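Local atomic coordinates of PmoF1 (Methylocystis sp. ATCC 49242, PDB entry 6P1E), a protein that binds copper through its PCuAC domain and probably serves as a copper chaperone in a methane-oxidising bacterium. Residues Val46-Phe51 / Trp99-Thr104; Ala27-Phe32 / Ala84-Leu89; Pro40-Ala45 / Val106-Gly111; Leu17-Asp22 / Ala117-Pro122. One frame throughout, in Å; residues are numbered along the deposited sequence.

Contact 1: residues Val46-Phe51 / Trp99-Thr104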
# COMPACT_ATOMS: atom_id res chain seq x y z
N VAL B 46 1.73 -15.72 10.78
CA VAL B 46 2.52 -15.54 9.58
C VAL B 46 3.79 -16.37 9.72
O VAL B 46 4.47 -16.30 10.74
CB VAL B 46 2.88 -14.06 9.34
CG1 VAL B 46 3.87 -13.90 8.19
CG2 VAL B 46 1.61 -13.25 9.07
N LYS B 47 4.10 -17.15 8.69
CA LYS B 47 5.31 -17.97 8.68
C LYS B 47 6.25 -17.48 7.58
O LYS B 47 5.83 -17.28 6.44
CB LYS B 47 4.95 -19.44 8.47
CG LYS B 47 4.11 -20.03 9.59
CD LYS B 47 3.85 -21.52 9.40
CE LYS B 47 2.88 -21.78 8.26
NZ LYS B 47 2.60 -23.23 8.10
N VAL B 48 7.51 -17.31 7.93
CA VAL B 48 8.51 -16.80 7.00
C VAL B 48 9.87 -17.41 7.32
O VAL B 48 10.33 -17.37 8.46
CB VAL B 48 8.58 -15.25 7.03
CG1 VAL B 48 8.86 -14.74 8.44
CG2 VAL B 48 9.62 -14.74 6.04
N GLU B 49 10.49 -18.00 6.31
CA GLU B 49 11.73 -18.74 6.50
C GLU B 49 12.94 -17.82 6.69
O GLU B 49 13.87 -18.16 7.42
CB GLU B 49 11.97 -19.67 5.31
CG GLU B 49 10.89 -20.71 5.12
CD GLU B 49 11.17 -21.63 3.95
OE1 GLU B 49 12.33 -21.68 3.49
OE2 GLU B 49 10.22 -22.30 3.49
N LYS B 50 12.93 -16.67 6.02
CA LYS B 50 14.10 -15.80 5.98
C LYS B 50 14.20 -14.88 7.21
O LYS B 50 15.18 -14.15 7.36
CB LYS B 50 14.07 -14.95 4.71
CG LYS B 50 14.20 -15.73 3.41
CD LYS B 50 15.38 -16.69 3.39
CE LYS B 50 15.45 -17.42 2.07
NZ LYS B 50 16.62 -18.34 1.97
N PHE B 51 13.18 -14.92 8.06
CA PHE B 51 13.20 -14.18 9.32
C PHE B 51 13.04 -15.15 10.48
O PHE B 51 12.53 -16.26 10.30
CB PHE B 51 12.10 -13.12 9.36
CG PHE B 51 12.40 -11.89 8.54
CD1 PHE B 51 12.87 -10.74 9.14
CD2 PHE B 51 12.22 -11.90 7.16
CE1 PHE B 51 13.15 -9.61 8.39
CE2 PHE B 51 12.50 -10.77 6.41
CZ PHE B 51 12.96 -9.63 7.02
N TRP B 99 14.66 -8.83 -4.85
CA TRP B 99 14.30 -10.12 -4.29
C TRP B 99 12.85 -10.01 -3.87
O TRP B 99 12.35 -8.90 -3.65
CB TRP B 99 15.15 -10.47 -3.06
CG TRP B 99 16.63 -10.48 -3.28
CD1 TRP B 99 17.30 -10.23 -4.44
CD2 TRP B 99 17.63 -10.75 -2.28
NE1 TRP B 99 18.66 -10.32 -4.23
CE2 TRP B 99 18.88 -10.64 -2.91
CE3 TRP B 99 17.58 -11.06 -0.92
CZ2 TRP B 99 20.08 -10.84 -2.23
CZ3 TRP B 99 18.77 -11.27 -0.24
CH2 TRP B 99 20.00 -11.15 -0.90
N GLY B 100 12.16 -11.14 -3.78
CA GLY B 100 10.82 -11.15 -3.24
C GLY B 100 10.96 -11.86 -1.92
O GLY B 100 12.05 -12.34 -1.60
N LEU B 101 9.89 -11.93 -1.14
CA LEU B 101 9.96 -12.66 0.12
C LEU B 101 8.76 -13.59 0.20
O LEU B 101 7.62 -13.14 0.23
CB LEU B 101 9.97 -11.70 1.32
CG LEU B 101 10.09 -12.42 2.67
CD1 LEU B 101 11.48 -13.01 2.84
CD2 LEU B 101 9.76 -11.49 3.83
N GLU B 102 9.04 -14.88 0.24
CA GLU B 102 7.99 -15.87 0.36
C GLU B 102 7.51 -15.92 1.80
O GLU B 102 8.31 -15.97 2.73
CB GLU B 102 8.48 -17.25 -0.08
CG GLU B 102 7.41 -18.33 0.00
CD GLU B 102 7.85 -19.63 -0.64
OE1 GLU B 102 8.64 -20.37 -0.01
OE2 GLU B 102 7.40 -19.92 -1.76
N MET B 103 6.19 -15.89 1.97
CA MET B 103 5.58 -15.93 3.28
C MET B 103 4.33 -16.79 3.20
O MET B 103 3.75 -16.94 2.12
CB MET B 103 5.21 -14.52 3.77
CG MET B 103 6.32 -13.49 3.68
SD MET B 103 5.72 -11.81 3.95
CE MET B 103 5.02 -11.95 5.60
N THR B 104 3.91 -17.33 4.34
CA THR B 104 2.64 -18.02 4.42
C THR B 104 1.77 -17.29 5.42
O THR B 104 2.13 -17.12 6.58
CB THR B 104 2.82 -19.49 4.87
OG1 THR B 104 3.71 -20.17 3.97
CG2 THR B 104 1.47 -20.21 4.88
O HOH W 1 6.95 -19.48 4.58
O HOH W 2 8.63 -18.37 3.90
O HOH W 3 10.87 -16.37 3.42
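The carbonyl oxygen of Lys-47 is held twice, by the backbone N of Thr-104 at 2.8 Å and by a bridging water, which also makes a weak bond to Thr-104 OG1. Lys-47 N returns a nearly straight bond to Thr-104 O, closing one antiparallel hydrogen-bonded pair. Beyond it the two chains diverge, and two further waters fill in: both donate to Glu-102 O, one accepting from Glu-49 N at 3.1 Å, the other, weakly, from Lys-50 N. Leu-101 fills the wedge between the diverging chains. With CG anti to the backbone N, Leu-101 CD2 meets Phe-51 CE2 at 3.8 Å and rests against Val-48 CG2, while Leu-101 CD1 lies along Lys-50 CB at 3.7 Å. An alanine here would probably loosen Phe-51 and Val-48, since both methyls that touch them and Lys-50 would be gone. Met-103, bent at chi3 (59°), presses CE on Val-46 CG1 at a tight 3.4 Å. On the other face Lys-47 runs beside Thr-104, its CE 4.0 Å from CG2, and its NZ forms a salt bridge with Glu-112. Strand 75-91 meets Leu-101 and Phe-51 through Leu-88, whereas strand 111-120 flanks strand 100-107 on its other edge.

Contact 2: residues Ala27-Phe32 / Ala84-Leu89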
# COMPACT_ATOMS: atom_id res chain seq x y z
N ALA B 27 11.85 -5.92 9.96
CA ALA B 27 11.12 -5.40 8.80
C ALA B 27 9.64 -5.32 9.15
O ALA B 27 9.19 -5.91 10.13
CB ALA B 27 11.34 -6.29 7.59
N SER B 28 8.88 -4.60 8.33
CA SER B 28 7.45 -4.44 8.53
C SER B 28 6.70 -4.90 7.29
O SER B 28 7.03 -4.47 6.19
CB SER B 28 7.11 -2.98 8.84
OG SER B 28 7.75 -2.56 10.03
N PHE B 29 5.69 -5.74 7.48
CA PHE B 29 4.93 -6.30 6.37
C PHE B 29 3.55 -5.66 6.29
O PHE B 29 2.88 -5.48 7.31
CB PHE B 29 4.79 -7.82 6.51
CG PHE B 29 3.77 -8.43 5.58
CD1 PHE B 29 4.11 -8.77 4.28
CD2 PHE B 29 2.47 -8.67 6.01
CE1 PHE B 29 3.18 -9.34 3.43
CE2 PHE B 29 1.54 -9.23 5.16
CZ PHE B 29 1.89 -9.56 3.87
N TYR B 30 3.15 -5.35 5.06
CA TYR B 30 1.95 -4.58 4.77
C TYR B 30 1.17 -5.24 3.65
O TYR B 30 1.74 -5.97 2.84
CB TYR B 30 2.32 -3.15 4.38
CG TYR B 30 3.18 -2.42 5.39
CD1 TYR B 30 2.70 -2.12 6.65
CD2 TYR B 30 4.46 -2.01 5.06
CE1 TYR B 30 3.48 -1.44 7.57
CE2 TYR B 30 5.25 -1.34 5.97
CZ TYR B 30 4.75 -1.05 7.22
OH TYR B 30 5.54 -0.38 8.13
N ALA B 31 -0.13 -4.99 3.60
CA ALA B 31 -1.00 -5.58 2.59
C ALA B 31 -2.39 -4.98 2.70
O ALA B 31 -2.69 -4.27 3.66
CB ALA B 31 -1.06 -7.09 2.74
N PHE B 32 -3.21 -5.25 1.69
CA PHE B 32 -4.62 -4.92 1.74
C PHE B 32 -5.40 -6.22 1.72
O PHE B 32 -5.29 -6.99 0.77
CB PHE B 32 -5.00 -4.02 0.57
CG PHE B 32 -4.09 -2.84 0.40
CD1 PHE B 32 -4.39 -1.62 0.98
CD2 PHE B 32 -2.92 -2.95 -0.33
CE1 PHE B 32 -3.55 -0.54 0.83
CE2 PHE B 32 -2.07 -1.87 -0.49
CZ PHE B 32 -2.39 -0.66 0.10
N ALA B 84 -1.96 -0.98 11.55
CA ALA B 84 -1.77 -2.41 11.74
C ALA B 84 -0.76 -2.96 10.73
O ALA B 84 -0.67 -2.48 9.60
CB ALA B 84 -3.10 -3.14 11.60
N TYR B 85 0.02 -3.94 11.17
CA TYR B 85 1.08 -4.49 10.34
C TYR B 85 1.59 -5.78 10.97
O TYR B 85 1.19 -6.13 12.08
CB TYR B 85 2.23 -3.49 10.17
CG TYR B 85 3.10 -3.36 11.39
CD1 TYR B 85 4.39 -3.88 11.41
CD2 TYR B 85 2.64 -2.72 12.53
CE1 TYR B 85 5.20 -3.77 12.52
CE2 TYR B 85 3.44 -2.60 13.66
CZ TYR B 85 4.72 -3.13 13.65
OH TYR B 85 5.51 -3.01 14.76
N VAL B 86 2.45 -6.48 10.24
CA VAL B 86 3.13 -7.65 10.79
C VAL B 86 4.61 -7.34 10.91
O VAL B 86 5.26 -6.95 9.94
CB VAL B 86 2.93 -8.90 9.90
CG1 VAL B 86 3.64 -10.11 10.49
CG2 VAL B 86 1.45 -9.18 9.72
N ALA B 87 5.14 -7.50 12.12
CA ALA B 87 6.56 -7.30 12.36
C ALA B 87 7.33 -8.56 12.00
O ALA B 87 6.99 -9.65 12.45
CB ALA B 87 6.81 -6.93 13.81
N LEU B 88 8.35 -8.40 11.16
CA LEU B 88 9.25 -9.49 10.79
C LEU B 88 10.58 -9.28 11.50
O LEU B 88 11.30 -8.34 11.21
CB LEU B 88 9.45 -9.53 9.27
CG LEU B 88 8.18 -9.63 8.42
CD1 LEU B 88 8.53 -9.70 6.94
CD2 LEU B 88 7.32 -10.82 8.83
N LEU B 89 10.88 -10.16 12.45
CA LEU B 89 12.05 -9.97 13.32
C LEU B 89 13.21 -10.89 12.92
O LEU B 89 13.00 -12.00 12.43
CB LEU B 89 11.64 -10.22 14.78
CG LEU B 89 10.35 -9.53 15.24
CD1 LEU B 89 10.01 -9.93 16.67
CD2 LEU B 89 10.52 -8.02 15.14
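Phe-29 and Val-86 form the apolar centre, side by side and pointing the same way from a hydrogen-bonded pair. Phe-29 CG stands anti to its backbone N (chi1 167°), and the ring edge meets Val-86, with CD2 3.9 Å from Val-86 CG2. Leu-88 shares this face: its CD1 approaches Phe-29 CB, and its CB lies 4.1 Å from Ala-27 CB. Leu-101 and Met-103 of strand 100-107 pack against the same group, so these residues belong to the hydrophobic interior of the domain. Strands 27-35 and 75-91 are antiparallel neighbours in the all-beta PCu(A)C fold, their short segments crossing at 148°. Four backbone bonds fix the register. Ala-27 N to Leu-88 O and Phe-29 N to Val-86 O, both 2.8 Å, lie in the carbonyl planes; Leu-88 N instead meets Ala-27 O from above the carbonyl plane, and Val-86 N takes a lone pair of Phe-29 O at 3.1 Å. Tyr-85 CB lies 3.5 Å from Tyr-30 CE1, and the two side chains run alongside each other. The crowded first torsion of Tyr-85 (chi1 75°), with CG between its backbone N and carbonyl carbon, swings the Tyr-85 ring past Ser-28, its CE1 3.8 Å from Ser-28 OG. Further out, Tyr-85 meets the ring of His-57 and Tyr-30 that of Trp-16, while Phe-32 stacks on His-14 of the second subunit. At the more polar edge stands Ser-28 itself, partly exposed.

Contact 3: residues Pro40-Ala45 / Val106-Gly111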
# COMPACT_ATOMS: atom_id res chain seq x y z
N PRO B 40 -16.98 -13.64 9.19
CA PRO B 40 -15.71 -13.04 9.59
C PRO B 40 -14.55 -14.02 9.52
O PRO B 40 -14.76 -15.23 9.53
CB PRO B 40 -15.97 -12.61 11.04
CG PRO B 40 -16.98 -13.58 11.53
CD PRO B 40 -17.86 -13.89 10.35
N ASP B 41 -13.33 -13.49 9.46
CA ASP B 41 -12.12 -14.30 9.54
C ASP B 41 -11.07 -13.51 10.30
O ASP B 41 -11.32 -12.38 10.73
CB ASP B 41 -11.62 -14.69 8.14
CG ASP B 41 -10.86 -16.01 8.13
OD1 ASP B 41 -10.30 -16.39 9.18
OD2 ASP B 41 -10.83 -16.67 7.07
N LYS B 42 -9.89 -14.11 10.47
CA LYS B 42 -8.80 -13.46 11.19
C LYS B 42 -7.47 -13.89 10.61
O LYS B 42 -7.28 -15.06 10.29
CB LYS B 42 -8.82 -13.82 12.68
CG LYS B 42 -10.11 -13.51 13.41
CD LYS B 42 -9.97 -13.88 14.88
CE LYS B 42 -11.28 -13.74 15.64
NZ LYS B 42 -11.14 -14.14 17.06
N LEU B 43 -6.53 -12.95 10.48
CA LEU B 43 -5.14 -13.31 10.24
C LEU B 43 -4.53 -13.61 11.61
O LEU B 43 -4.38 -12.71 12.43
CB LEU B 43 -4.38 -12.20 9.53
CG LEU B 43 -2.89 -12.47 9.28
CD1 LEU B 43 -2.70 -13.63 8.32
CD2 LEU B 43 -2.20 -11.21 8.77
N VAL B 44 -4.19 -14.87 11.84
CA VAL B 44 -3.76 -15.31 13.17
C VAL B 44 -2.26 -15.61 13.25
O VAL B 44 -1.68 -15.57 14.33
CB VAL B 44 -4.54 -16.56 13.63
CG1 VAL B 44 -6.02 -16.23 13.77
CG2 VAL B 44 -4.33 -17.72 12.66
N ALA B 45 -1.65 -15.91 12.11
CA ALA B 45 -0.22 -16.22 12.10
C ALA B 45 0.42 -15.95 10.75
O ALA B 45 -0.25 -15.95 9.71
CB ALA B 45 -0.00 -17.68 12.50
N VAL B 106 -1.67 -17.27 7.55
CA VAL B 106 -2.57 -18.26 8.13
C VAL B 106 -3.82 -17.57 8.63
O VAL B 106 -3.77 -16.76 9.55
CB VAL B 106 -1.90 -19.04 9.28
CG1 VAL B 106 -2.82 -20.16 9.77
CG2 VAL B 106 -0.56 -19.60 8.84
N PHE B 107 -4.95 -17.90 8.01
CA PHE B 107 -6.24 -17.36 8.40
C PHE B 107 -7.01 -18.41 9.18
O PHE B 107 -6.96 -19.60 8.85
CB PHE B 107 -7.03 -16.91 7.17
CG PHE B 107 -6.37 -15.80 6.40
CD1 PHE B 107 -6.54 -14.48 6.77
CD2 PHE B 107 -5.56 -16.09 5.31
CE1 PHE B 107 -5.93 -13.46 6.07
CE2 PHE B 107 -4.94 -15.08 4.60
CZ PHE B 107 -5.13 -13.76 4.98
N GLU B 108 -7.71 -17.99 10.23
CA GLU B 108 -8.40 -18.93 11.12
C GLU B 108 -9.37 -19.85 10.37
O GLU B 108 -9.41 -21.05 10.64
CB GLU B 108 -9.16 -18.18 12.22
CG GLU B 108 -9.85 -19.12 13.22
CD GLU B 108 -10.56 -18.39 14.34
OE1 GLU B 108 -11.03 -17.25 14.11
OE2 GLU B 108 -10.65 -18.95 15.45
N LYS B 109 -10.14 -19.27 9.46
CA LYS B 109 -11.16 -20.03 8.72
C LYS B 109 -10.69 -20.42 7.32
O LYS B 109 -10.86 -21.57 6.90
CB LYS B 109 -12.45 -19.22 8.62
CG LYS B 109 -13.02 -18.75 9.95
CD LYS B 109 -13.46 -19.92 10.83
CE LYS B 109 -14.05 -19.43 12.14
NZ LYS B 109 -14.50 -20.55 13.01
N ALA B 110 -10.11 -19.47 6.59
CA ALA B 110 -9.78 -19.68 5.18
C ALA B 110 -8.55 -20.57 4.98
O ALA B 110 -8.33 -21.10 3.89
CB ALA B 110 -9.55 -18.33 4.50
N GLY B 111 -7.76 -20.75 6.04
CA GLY B 111 -6.58 -21.58 5.98
C GLY B 111 -5.35 -20.82 5.52
O GLY B 111 -5.28 -19.60 5.67
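A classic beta bulge interrupts this antiparallel pairing, with Val-44 and Ala-45 both set against Val-106. Val-106 O accepts from Val-44 N at 3.0 Å, nearly along the C=O axis, and receives only a weak bond from Ala-45 N; Val-106 N then returns a bond to Ala-45 O. Past the bulge, Leu-43 faces Phe-107 in a non-hydrogen-bonded pair. Leu-43 CG lies anti to its backbone N (chi1 178°), which carries CD1 over one face of the Phe-107 ring, 4.2 Å from the centroid, in a CH-pi contact offset toward the rim. Glu-108 N binds Lys-42 O at 3.0 Å, and the turn of residues 108-110 is then gripped by the carboxylate of Asp-41. Asp-41 OD1 accepts from Lys-109 N at 2.9 Å, from above the carboxylate plane, and from Lys-42 N on its anti lone pair at 2.7 Å. Asp-41 OD2 offers its syn lone pair to Ala-110 N at 2.9 Å, although this bond is appreciably bent (135°). Three backbone N-H groups thus hold the buried carboxylate and fix its rotation, which would probably favour its charged form. Along the exposed side, extended Lys-42 and Glu-108 run together, Lys-42 CD lying 3.6 Å from Glu-108 OE1, with the charged ends beyond salt-bridge range. Against the turn, Leu-10 of strand 10-18 and Val-7 of strand 4-7 pack on Phe-107 and Ala-110. Strand 69-71 borders the other edge of strand 41-47, its backbone bonded to Asp-41 and Leu-43.

Contact 4: residues Leu17-Asp22 / Ala117-Pro122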
# COMPACT_ATOMS: atom_id res chain seq x y z
N LEU B 17 6.67 -5.27 1.92
CA LEU B 17 7.32 -4.98 3.18
C LEU B 17 8.39 -3.93 3.01
O LEU B 17 8.97 -3.77 1.93
CB LEU B 17 7.92 -6.25 3.78
CG LEU B 17 8.97 -6.97 2.93
CD1 LEU B 17 10.31 -6.97 3.65
CD2 LEU B 17 8.51 -8.38 2.63
N ARG B 18 8.64 -3.21 4.10
CA ARG B 18 9.72 -2.25 4.15
C ARG B 18 10.91 -2.93 4.80
O ARG B 18 10.85 -3.35 5.96
CB ARG B 18 9.30 -1.01 4.93
CG ARG B 18 10.35 0.09 4.93
CD ARG B 18 9.68 1.45 5.00
NE ARG B 18 9.04 1.79 3.73
CZ ARG B 18 7.96 2.57 3.61
NH1 ARG B 18 7.39 3.09 4.69
NH2 ARG B 18 7.46 2.82 2.41
N ALA B 19 12.00 -3.05 4.04
CA ALA B 19 13.18 -3.76 4.48
C ALA B 19 13.77 -3.10 5.72
O ALA B 19 13.52 -1.92 5.97
CB ALA B 19 14.21 -3.82 3.37
N PRO B 20 14.56 -3.86 6.50
CA PRO B 20 15.19 -3.28 7.69
C PRO B 20 16.03 -2.06 7.33
O PRO B 20 16.75 -2.08 6.33
CB PRO B 20 16.06 -4.42 8.22
CG PRO B 20 15.43 -5.65 7.70
CD PRO B 20 14.86 -5.29 6.37
N ALA B 21 15.94 -1.02 8.15
CA ALA B 21 16.78 0.16 7.97
C ALA B 21 18.22 -0.20 8.33
O ALA B 21 18.49 -1.29 8.83
CB ALA B 21 16.28 1.31 8.82
N ASP B 22 19.14 0.73 8.08
CA ASP B 22 20.55 0.47 8.34
C ASP B 22 20.79 0.22 9.83
O ASP B 22 20.37 1.01 10.68
CB ASP B 22 21.40 1.64 7.85
CG ASP B 22 21.56 1.65 6.33
OD1 ASP B 22 21.59 0.56 5.72
OD2 ASP B 22 21.66 2.76 5.76
N ALA B 117 5.93 -11.50 -1.24
CA ALA B 117 5.83 -10.10 -0.88
C ALA B 117 6.91 -9.30 -1.59
O ALA B 117 8.07 -9.71 -1.64
CB ALA B 117 5.93 -9.92 0.62
N ALA B 118 6.52 -8.16 -2.14
CA ALA B 118 7.48 -7.31 -2.82
C ALA B 118 8.22 -6.45 -1.79
O ALA B 118 7.66 -6.10 -0.75
CB ALA B 118 6.76 -6.47 -3.84
N ILE B 119 9.48 -6.12 -2.06
CA ILE B 119 10.33 -5.48 -1.06
C ILE B 119 10.65 -4.01 -1.35
O ILE B 119 11.18 -3.67 -2.41
CB ILE B 119 11.66 -6.25 -0.91
CG1 ILE B 119 11.36 -7.68 -0.45
CG2 ILE B 119 12.59 -5.56 0.08
CD1 ILE B 119 12.56 -8.59 -0.44
N ASP B 120 10.30 -3.15 -0.39
CA ASP B 120 10.68 -1.73 -0.38
C ASP B 120 11.91 -1.54 0.52
O ASP B 120 11.80 -1.71 1.73
CB ASP B 120 9.53 -0.87 0.14
CG ASP B 120 9.69 0.60 -0.18
OD1 ASP B 120 10.32 0.93 -1.21
OD2 ASP B 120 9.17 1.44 0.59
N ALA B 121 13.07 -1.18 -0.04
CA ALA B 121 14.28 -0.97 0.76
C ALA B 121 14.88 0.45 0.91
O ALA B 121 15.52 0.70 1.92
CB ALA B 121 15.37 -1.87 0.23
N PRO B 122 14.69 1.37 -0.08
CA PRO B 122 15.41 2.66 -0.09
C PRO B 122 15.90 3.24 1.25
O PRO B 122 17.08 3.57 1.34
CB PRO B 122 14.36 3.62 -0.69
CG PRO B 122 13.31 2.73 -1.33
CD PRO B 122 13.77 1.32 -1.22
O HOH W 4 14.00 0.60 4.48
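Arg-18 grips Asp-120 side-on, with two nitrogens converging on one oxygen. Arg-18 NH2 lies 2.9 Å from Asp-120 OD2, nearly along the C-O axis, in a salt bridge, while Arg-18 NE adds a longer bond of 3.2 Å from above the carboxylate plane. Both bonds end on OD2, which stays within the guanidinium plane, and the two flat groups are turned 61° apart. Both side chains start with CG anti to the backbone N and run alongside each other, and bends at chi2 and chi3 bring the guanidinium round to the acid. The parallel backbones are tied by Leu-17 N to Ala-118 O at 3.0 Å, Asp-120 N to Leu-17 O at 2.7 Å and Ala-19 N to Asp-120 O at 2.7 Å. Further along, one water donates to both Ala-19 O and Ala-121 O. On the face of Leu-17 and Ile-119, Leu-17, its CG in the crowded position (chi1 60°), puts CD2 3.6 Å from Ala-117 CB. Ala-19 CB meets Ile-119 CG2. A leucine in place of Arg-18 removes both guanidinium bonds to Asp-120 OD2 and would probably loosen the side-chain tie between the strands. The side chain of Ala-118 lies about 5 Å from a bound copper ion. Asp-120 also packs on Thr-78 of the second subunit; the bridge probably offsets part of the Asp-120 charge within its own chain, beside that interface.

Contact 2 is the most buried of the four and the most regular, with aromatic and aliphatic packing over a continuous antiparallel ladder; the other three are only partly buried. Contacts 1 and 3 join the same two strands, 41-47 and 100-107, at either end: water fills the diverging end in contact 1, whereas a carboxylate closes the bulged end in contact 3. Contact 4 alone is parallel and carries a salt bridge. Its strands border those of contacts 1 and 2: strand 10-18 lies beside strand 27-35 of contact 2 and strand 111-120 beside strand 100-107 of contact 1. Contacts 3 and 4 do not touch, their centres lying about 25 Å apart.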